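Local coordinates for esterase A (PDB 5GKV), which is a penicillin-binding protein homologue of the beta-lactamase family and probably hydrolyses ester substrates through an active-site serine, at residues I208-S213 with N265-A270; T81-A86 with V172-L177; P228-I233 with A240-W245. All coordinates share one frame; numbering follows the deposited sequence.

Overall arrangement
The three contacts step outward from the probable active site towards the surface. Contact 2 holds K83, the lysine of the S-x-x-K signature whose serine directly precedes T81. Contact 1 lies about 14 Å away between centres and touches it: T82 OG1 takes a probable, weak hydrogen bond from G266 N at 3.1 Å, and I208 CD1 packs on T82 CG2 at 3.8 Å. Contact 3 is peripheral, its centre about 18 Å from that of contact 2 and about 27 Å from that of contact 1. It does not touch contact 2, their nearest atoms being about 5 Å apart, yet P171 relates the two: its carbonyl holds K83, and F241 packs against it.

Contact 1 (I208-S213 with N265-A270); sequences IGLPDS and NGHATA
L210 sends one methyl, CD2, over a face of the H267 imidazole, 4.1 Å from the ring centroid and 17° off the normal, in a CH-pi contact displaced toward the CG-CD2 rim. The leucine reaches the ring because its CG is anti to the backbone N (chi1 -170°), while the histidine stands nearly at right angles to it. Within its own segment, H267 ND1 leans on N265 O through a weak, bent hydrogen bond of 3.0 Å. A water beside this carbonyl accepts from G209 N at 2.9 Å, although its very short approach to N265 O is doubtful.

At the other end, I208 CG2 lies 4.0 Å from N265 OD1, and I208 CG1 runs past G266 CA at 4.2 Å. The N265 amide is fixed elsewhere, OD1 by I261 N and ND2 by the carbonyls of V259 and W256, so the isoleucine meets a buried polar group that is already well bonded. I208 also packs on V85 of helix 82-95. The contacts lie at the end of the small three-stranded antiparallel sheet beside that helix, where the chain leaves strand 206-208 alongside the central strand, 266-268.

Contact 2 (T81-A86 with V172-L177); sequences TTKAVA and VTYGYL
K83 lays its aliphatic chain across one face of the Y174 ring, with CD 3.9 Å from the centroid and 25° off the normal, a CH-pi contact. Methylenes CB through CE all take part: CB and CG of K83 sit near Y174 CE1, while K83 CE reaches Y174 CD1 at 3.6 Å. Beyond the ring, Y174 OH donates to K83 O at 3.1 Å; the C=O...O angle is 130° and the donor is tilted 26° from the carbonyl plane. One tyrosine thus grips both side chain and backbone of one lysine, and A86 CB adds an apolar touch 3.9 Å from Y174 CE1.

Y174 reaches across from helix 173-186 with CG anti to its backbone nitrogen, and its ring also meets that of H128. The lysine stays extended until a bend at its last torsion turns NZ toward P171 O, Y169 OH and S263 O, all of which it hydrogen-bonds. H340 of strand 338-341 touches K83 as well. K83 occupies the lysine position of an S-x-x-K sequence; if it assists the serine as in relatives, the chemistry implies a second-shell place for Y174, which probably helps to position the lysine's chain and carbonyl while other oxygens hold the amine.

Contact 3 (P228-I233 with A240-W245); sequences PQFGEI and AFFKPW
F230 overlaps two consecutive phenylalanines, F241 and F242, which meet different parts of its ring. Its CZ comes over a face of F241, 3.5 Å above that plane and displaced toward the rim, and F230 CE1 approaches F241 CD2 at 3.4 Å. The two planes are inclined at 47°, with centroids 4.8 Å apart, an oblique pair. F242 behaves otherwise. It turns an edge toward one face of F230 in an edge-to-face pair, planes at 73° and centroids 5.1 Å apart, and its leading atom CZ lies 3.4 Å from F230 CD2. These last two side chains run past each other in opposite directions, F230 reaching in from the loop and F242 reaching out to meet it.

The three rings form an aromatic cluster at the surface. Within it, F241 CB also lies 3.9 Å above a face of the F242 ring. In F230, CG is anti to the carbonyl carbon (chi1 -77°), which directs the ring at the helix end rather than along its own loop. I233 adds a lighter touch farther along, its CD1 lying 4.2 Å from F242 CE2.

Helix 235-241 supplies the floor: V237 touches both F230 and F242, while E238 meets I233. F241 also touches P171 and V311. No hydrogen bond joins the two segments. The chemistry is therefore that of dispersion and ring electrostatics, in which an edge of F242 meets the pi face of F230, consistent with hydrophobic contact holding the loop against the C-terminal end of the helix that follows it.

Contact 1 (I208-S213 with N265-A270)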
loop_
_atom_site.group_PDB
_atom_site.type_symbol
_atom_site.label_atom_id
_atom_site.label_comp_id
_atom_site.label_asym_id
_atom_site.label_seq_id
_atom_site.Cartn_x
_atom_site.Cartn_y
_atom_site.Cartn_z
ATOM N N ILE A 208 -6.060 6.647 -7.309
ATOM C CA ILE A 208 -4.892 6.164 -8.042
ATOM C C ILE A 208 -4.983 6.796 -9.423
ATOM O O ILE A 208 -5.898 6.479 -10.198
ATOM C CB ILE A 208 -4.831 4.633 -8.119
ATOM C CG1 ILE A 208 -4.716 4.032 -6.707
ATOM C CG2 ILE A 208 -3.646 4.198 -8.978
ATOM C CD1 ILE A 208 -4.710 2.483 -6.692
ATOM N N GLY A 209 -4.060 7.714 -9.716
ATOM C CA GLY A 209 -4.230 8.629 -10.827
ATOM C C GLY A 209 -5.004 9.860 -10.388
ATOM O O GLY A 209 -6.234 9.835 -10.302
ATOM N N LEU A 210 -4.291 10.943 -10.090
ATOM C CA LEU A 210 -4.882 12.112 -9.462
ATOM C C LEU A 210 -5.038 13.237 -10.473
ATOM O O LEU A 210 -4.020 13.726 -10.989
ATOM C CB LEU A 210 -3.999 12.566 -8.299
ATOM C CG LEU A 210 -4.571 13.633 -7.380
ATOM C CD1 LEU A 210 -5.783 13.121 -6.608
ATOM C CD2 LEU A 210 -3.451 14.109 -6.428
ATOM N N PRO A 211 -6.260 13.681 -10.785
ATOM C CA PRO A 211 -6.424 14.783 -11.747
ATOM C C PRO A 211 -5.793 16.077 -11.249
ATOM O O PRO A 211 -5.717 16.339 -10.043
ATOM C CB PRO A 211 -7.948 14.930 -11.870
ATOM C CG PRO A 211 -8.513 13.638 -11.372
ATOM C CD PRO A 211 -7.554 13.147 -10.328
ATOM N N ASP A 212 -5.358 16.905 -12.209
ATOM C CA ASP A 212 -4.725 18.184 -11.889
ATOM C C ASP A 212 -5.544 19.021 -10.912
ATOM O O ASP A 212 -4.966 19.763 -10.105
ATOM C CB ASP A 212 -4.504 19.018 -13.158
ATOM C CG ASP A 212 -3.294 18.579 -13.969
ATOM O OD1 ASP A 212 -2.871 17.417 -13.856
ATOM O OD2 ASP A 212 -2.770 19.411 -14.743
ATOM N N SER A 213 -6.880 18.946 -10.985
ATOM C CA SER A 213 -7.733 19.777 -10.128
ATOM C C SER A 213 -7.527 19.498 -8.640
ATOM O O SER A 213 -7.887 20.339 -7.797
ATOM C CB SER A 213 -9.199 19.550 -10.471
ATOM O OG SER A 213 -9.531 18.183 -10.286
ATOM N N ASN A 265 1.811 5.309 -6.260
ATOM C CA ASN A 265 1.404 6.707 -6.428
ATOM C C ASN A 265 -0.060 6.954 -6.082
ATOM O O ASN A 265 -0.646 7.943 -6.543
ATOM C CB ASN A 265 1.716 7.217 -7.842
ATOM C CG ASN A 265 0.652 6.853 -8.852
ATOM O OD1 ASN A 265 0.005 5.805 -8.752
ATOM N ND2 ASN A 265 0.465 7.722 -9.848
ATOM N N GLY A 266 -0.668 6.106 -5.264
ATOM C CA GLY A 266 -1.944 6.474 -4.682
ATOM C C GLY A 266 -1.824 7.722 -3.823
ATOM O O GLY A 266 -0.766 8.022 -3.255
ATOM N N HIS A 267 -2.927 8.461 -3.737
ATOM C CA HIS A 267 -3.060 9.628 -2.870
ATOM C C HIS A 267 -4.342 9.509 -2.061
ATOM O O HIS A 267 -5.405 9.205 -2.623
ATOM C CB HIS A 267 -3.090 10.926 -3.689
ATOM C CG HIS A 267 -1.761 11.299 -4.267
ATOM N ND1 HIS A 267 -1.242 10.679 -5.385
ATOM C CD2 HIS A 267 -0.840 12.213 -3.879
ATOM C CE1 HIS A 267 -0.056 11.197 -5.658
ATOM N NE2 HIS A 267 0.210 12.132 -4.764
ATOM N N ALA A 268 -4.266 9.792 -0.758
ATOM C CA ALA A 268 -5.443 9.601 0.084
ATOM C C ALA A 268 -5.296 10.395 1.372
ATOM O O ALA A 268 -4.217 10.892 1.702
ATOM C CB ALA A 268 -5.671 8.127 0.416
ATOM N N THR A 269 -6.394 10.457 2.120
ATOM C CA THR A 269 -6.375 10.855 3.521
ATOM C C THR A 269 -6.405 9.609 4.399
ATOM O O THR A 269 -6.776 8.512 3.955
ATOM C CB THR A 269 -7.574 11.731 3.884
ATOM O OG1 THR A 269 -8.765 10.934 3.800
ATOM C CG2 THR A 269 -7.675 12.954 2.971
ATOM N N ALA A 270 -6.007 9.786 5.657
ATOM C CA ALA A 270 -6.006 8.652 6.581
ATOM C C ALA A 270 -7.403 8.069 6.785
ATOM O O ALA A 270 -7.554 6.834 6.700
ATOM C CB ALA A 270 -5.352 9.077 7.897
HETATM O O HOH W 1 -2.164 9.101 -8.017
#

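Contact 2 (T81-A86 with V172-L177)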
loop_
_atom_site.group_PDB
_atom_site.type_symbol
_atom_site.label_atom_id
_atom_site.label_comp_id
_atom_site.label_asym_id
_atom_site.label_seq_id
_atom_site.Cartn_x
_atom_site.Cartn_y
_atom_site.Cartn_z
ATOM N N THR A 81 1.952 1.927 0.491
ATOM C CA THR A 81 0.657 1.672 1.113
ATOM C C THR A 81 -0.407 1.467 0.037
ATOM O O THR A 81 -1.360 0.700 0.229
ATOM C CB THR A 81 0.285 2.812 2.078
ATOM O OG1 THR A 81 1.263 2.854 3.120
ATOM C CG2 THR A 81 -1.102 2.563 2.714
ATOM N N THR A 82 -0.204 2.062 -1.144
ATOM C CA THR A 82 -1.087 1.823 -2.289
ATOM C C THR A 82 -1.254 0.337 -2.622
ATOM O O THR A 82 -2.307 -0.071 -3.116
ATOM C CB THR A 82 -0.536 2.569 -3.513
ATOM O OG1 THR A 82 -0.251 3.930 -3.140
ATOM C CG2 THR A 82 -1.521 2.539 -4.672
ATOM N N LYS A 83 -0.235 -0.490 -2.354
ATOM C CA LYS A 83 -0.316 -1.908 -2.706
ATOM C C LYS A 83 -1.470 -2.625 -2.014
ATOM O O LYS A 83 -1.982 -3.623 -2.543
ATOM C CB LYS A 83 1.008 -2.612 -2.365
ATOM C CG LYS A 83 2.194 -2.088 -3.175
ATOM C CD LYS A 83 3.382 -3.038 -3.087
ATOM C CE LYS A 83 4.485 -2.636 -4.067
ATOM N NZ LYS A 83 5.131 -1.334 -3.661
ATOM N N ALA A 84 -1.886 -2.161 -0.829
ATOM C CA ALA A 84 -3.055 -2.759 -0.187
ATOM C C ALA A 84 -4.310 -2.512 -1.013
ATOM O O ALA A 84 -5.204 -3.370 -1.069
ATOM C CB ALA A 84 -3.234 -2.203 1.234
ATOM N N VAL A 85 -4.390 -1.343 -1.663
ATOM C CA VAL A 85 -5.523 -1.041 -2.538
ATOM C C VAL A 85 -5.478 -1.920 -3.784
ATOM O O VAL A 85 -6.501 -2.479 -4.204
ATOM C CB VAL A 85 -5.554 0.458 -2.904
ATOM C CG1 VAL A 85 -6.769 0.766 -3.845
ATOM C CG2 VAL A 85 -5.631 1.322 -1.638
ATOM N N ALA A 86 -4.295 -2.069 -4.389
ATOM C CA ALA A 86 -4.173 -2.962 -5.533
ATOM C C ALA A 86 -4.576 -4.380 -5.153
ATOM O O ALA A 86 -5.275 -5.065 -5.912
ATOM C CB ALA A 86 -2.740 -2.929 -6.069
ATOM N N VAL A 172 8.308 -1.492 -7.206
ATOM C CA VAL A 172 7.654 -0.755 -8.283
ATOM C C VAL A 172 6.940 -1.694 -9.255
ATOM O O VAL A 172 5.788 -1.461 -9.629
ATOM C CB VAL A 172 8.666 0.145 -9.026
ATOM C CG1 VAL A 172 7.941 1.019 -10.041
ATOM C CG2 VAL A 172 9.485 0.984 -8.030
ATOM N N THR A 173 7.613 -2.769 -9.666
ATOM C CA THR A 173 7.079 -3.651 -10.700
ATOM C C THR A 173 5.762 -4.301 -10.294
ATOM O O THR A 173 4.945 -4.622 -11.166
ATOM C CB THR A 173 8.110 -4.731 -11.044
ATOM O OG1 THR A 173 8.468 -5.434 -9.845
ATOM C CG2 THR A 173 9.363 -4.081 -11.642
ATOM N N TYR A 174 5.538 -4.507 -8.989
ATOM C CA TYR A 174 4.290 -5.114 -8.523
ATOM C C TYR A 174 3.070 -4.381 -9.053
ATOM O O TYR A 174 2.052 -5.009 -9.356
ATOM C CB TYR A 174 4.259 -5.135 -6.996
ATOM C CG TYR A 174 2.914 -5.364 -6.300
ATOM C CD1 TYR A 174 2.013 -4.318 -6.122
ATOM C CD2 TYR A 174 2.596 -6.604 -5.731
ATOM C CE1 TYR A 174 0.813 -4.497 -5.447
ATOM C CE2 TYR A 174 1.390 -6.796 -5.049
ATOM C CZ TYR A 174 0.509 -5.722 -4.899
ATOM O OH TYR A 174 -0.702 -5.865 -4.222
ATOM N N GLY A 175 3.133 -3.050 -9.124
ATOM C CA GLY A 175 1.965 -2.296 -9.544
ATOM C C GLY A 175 1.611 -2.547 -10.990
ATOM O O GLY A 175 0.433 -2.505 -11.363
ATOM N N TYR A 176 2.618 -2.825 -11.821
ATOM C CA TYR A 176 2.375 -3.148 -13.215
ATOM C C TYR A 176 1.909 -4.590 -13.369
ATOM O O TYR A 176 1.037 -4.873 -14.199
ATOM C CB TYR A 176 3.635 -2.872 -14.037
ATOM C CG TYR A 176 4.062 -1.420 -13.970
ATOM C CD1 TYR A 176 4.838 -0.945 -12.905
ATOM C CD2 TYR A 176 3.673 -0.508 -14.961
ATOM C CE1 TYR A 176 5.224 0.383 -12.837
ATOM C CE2 TYR A 176 4.060 0.826 -14.902
ATOM C CZ TYR A 176 4.836 1.266 -13.837
ATOM O OH TYR A 176 5.225 2.590 -13.752
ATOM N N LEU A 177 2.447 -5.507 -12.558
ATOM C CA LEU A 177 1.957 -6.881 -12.574
ATOM C C LEU A 177 0.485 -6.938 -12.172
ATOM O O LEU A 177 -0.353 -7.471 -12.912
ATOM C CB LEU A 177 2.797 -7.762 -11.647
ATOM C CG LEU A 177 4.274 -7.950 -11.997
ATOM C CD1 LEU A 177 4.935 -8.927 -11.013
ATOM C CD2 LEU A 177 4.418 -8.420 -13.437
#

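Contact 3 (P228-I233 with A240-W245)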
loop_
_atom_site.group_PDB
_atom_site.type_symbol
_atom_site.label_atom_id
_atom_site.label_comp_id
_atom_site.label_asym_id
_atom_site.label_seq_id
_atom_site.Cartn_x
_atom_site.Cartn_y
_atom_site.Cartn_z
ATOM N N PRO A 228 17.439 4.108 4.369
ATOM C CA PRO A 228 17.116 2.890 5.115
ATOM C C PRO A 228 18.261 1.894 5.024
ATOM O O PRO A 228 19.020 1.868 4.050
ATOM C CB PRO A 228 15.852 2.366 4.420
ATOM C CG PRO A 228 15.866 2.999 3.061
ATOM C CD PRO A 228 16.534 4.328 3.224
ATOM N N GLN A 229 18.392 1.084 6.071
ATOM C CA GLN A 229 19.455 0.086 6.164
ATOM C C GLN A 229 18.942 -1.223 5.570
ATOM O O GLN A 229 18.198 -1.966 6.212
ATOM C CB GLN A 229 19.905 -0.083 7.615
ATOM C CG GLN A 229 20.883 -1.242 7.870
ATOM C CD GLN A 229 22.117 -1.222 6.968
ATOM O OE1 GLN A 229 22.615 -0.157 6.592
ATOM N NE2 GLN A 229 22.610 -2.409 6.612
ATOM N N PHE A 230 19.346 -1.507 4.336
ATOM C CA PHE A 230 18.979 -2.764 3.707
ATOM C C PHE A 230 19.834 -3.904 4.247
ATOM O O PHE A 230 20.784 -3.708 5.011
ATOM C CB PHE A 230 19.119 -2.661 2.191
ATOM C CG PHE A 230 18.003 -1.916 1.544
ATOM C CD1 PHE A 230 16.851 -2.578 1.152
ATOM C CD2 PHE A 230 18.082 -0.545 1.357
ATOM C CE1 PHE A 230 15.799 -1.891 0.567
ATOM C CE2 PHE A 230 17.036 0.151 0.771
ATOM C CZ PHE A 230 15.888 -0.526 0.371
ATOM N N GLY A 231 19.489 -5.116 3.834
ATOM C CA GLY A 231 20.239 -6.294 4.216
ATOM C C GLY A 231 21.441 -6.513 3.323
ATOM O O GLY A 231 22.011 -5.571 2.755
ATOM N N GLU A 232 21.830 -7.776 3.188
ATOM C CA GLU A 232 22.915 -8.113 2.284
ATOM C C GLU A 232 22.489 -7.858 0.845
ATOM O O GLU A 232 21.343 -8.104 0.459
ATOM C CB GLU A 232 23.347 -9.570 2.469
ATOM C CG GLU A 232 23.641 -9.965 3.932
ATOM C CD GLU A 232 24.750 -9.125 4.591
ATOM O OE1 GLU A 232 24.935 -9.247 5.830
ATOM O OE2 GLU A 232 25.425 -8.348 3.873
ATOM N N ILE A 233 23.420 -7.319 0.067
ATOM C CA ILE A 233 23.189 -7.073 -1.346
ATOM C C ILE A 233 23.042 -8.402 -2.081
ATOM O O ILE A 233 23.714 -9.394 -1.761
ATOM C CB ILE A 233 24.342 -6.220 -1.901
ATOM C CG1 ILE A 233 24.424 -4.880 -1.144
ATOM C CG2 ILE A 233 24.214 -6.014 -3.396
ATOM C CD1 ILE A 233 23.140 -4.024 -1.168
ATOM N N ALA A 240 15.882 -3.960 -7.465
ATOM C CA ALA A 240 14.674 -3.323 -6.933
ATOM C C ALA A 240 14.937 -1.882 -6.525
ATOM O O ALA A 240 14.090 -1.006 -6.741
ATOM C CB ALA A 240 14.130 -4.100 -5.731
ATOM N N PHE A 241 16.091 -1.610 -5.919
ATOM C CA PHE A 241 16.285 -0.325 -5.250
ATOM C C PHE A 241 17.526 0.452 -5.670
ATOM O O PHE A 241 17.541 1.673 -5.482
ATOM C CB PHE A 241 16.329 -0.520 -3.725
ATOM C CG PHE A 241 14.963 -0.640 -3.088
ATOM C CD1 PHE A 241 14.120 0.459 -3.009
ATOM C CD2 PHE A 241 14.514 -1.853 -2.584
ATOM C CE1 PHE A 241 12.865 0.352 -2.431
ATOM C CE2 PHE A 241 13.260 -1.958 -2.006
ATOM C CZ PHE A 241 12.440 -0.852 -1.928
ATOM N N PHE A 242 18.547 -0.179 -6.250
ATOM C CA PHE A 242 19.847 0.476 -6.336
ATOM C C PHE A 242 20.299 0.761 -7.764
ATOM O O PHE A 242 21.475 1.070 -7.984
ATOM C CB PHE A 242 20.885 -0.356 -5.584
ATOM C CG PHE A 242 20.643 -0.406 -4.108
ATOM C CD1 PHE A 242 20.952 0.685 -3.305
ATOM C CD2 PHE A 242 20.105 -1.535 -3.516
ATOM C CE1 PHE A 242 20.727 0.651 -1.944
ATOM C CE2 PHE A 242 19.878 -1.576 -2.146
ATOM C CZ PHE A 242 20.186 -0.482 -1.364
ATOM N N LYS A 243 19.402 0.692 -8.728
ATOM C CA LYS A 243 19.750 1.061 -10.088
ATOM C C LYS A 243 19.322 2.492 -10.360
ATOM O O LYS A 243 18.431 3.023 -9.687
ATOM C CB LYS A 243 19.079 0.120 -11.096
ATOM C CG LYS A 243 19.482 -1.335 -10.950
ATOM C CD LYS A 243 20.989 -1.487 -11.131
ATOM C CE LYS A 243 21.410 -2.948 -11.202
ATOM N NZ LYS A 243 22.885 -3.052 -11.412
ATOM N N PRO A 244 19.950 3.157 -11.335
ATOM C CA PRO A 244 19.479 4.500 -11.726
ATOM C C PRO A 244 18.033 4.512 -12.186
ATOM O O PRO A 244 17.376 5.559 -12.111
ATOM C CB PRO A 244 20.431 4.892 -12.869
ATOM C CG PRO A 244 21.641 4.048 -12.672
ATOM C CD PRO A 244 21.148 2.745 -12.088
ATOM N N TRP A 245 17.514 3.377 -12.652
ATOM C CA TRP A 245 16.153 3.278 -13.149
ATOM C C TRP A 245 15.206 2.596 -12.165
ATOM O O TRP A 245 14.051 2.341 -12.517
ATOM C CB TRP A 245 16.152 2.525 -14.478
ATOM C CG TRP A 245 16.809 1.204 -14.355
ATOM C CD1 TRP A 245 16.231 0.034 -13.946
ATOM C CD2 TRP A 245 18.187 0.904 -14.613
ATOM N NE1 TRP A 245 17.161 -0.978 -13.943
ATOM C CE2 TRP A 245 18.369 -0.473 -14.349
ATOM C CE3 TRP A 245 19.285 1.663 -15.039
ATOM C CZ2 TRP A 245 19.606 -1.109 -14.505
ATOM C CZ3 TRP A 245 20.512 1.029 -15.200
ATOM C CH2 TRP A 245 20.661 -0.345 -14.933
#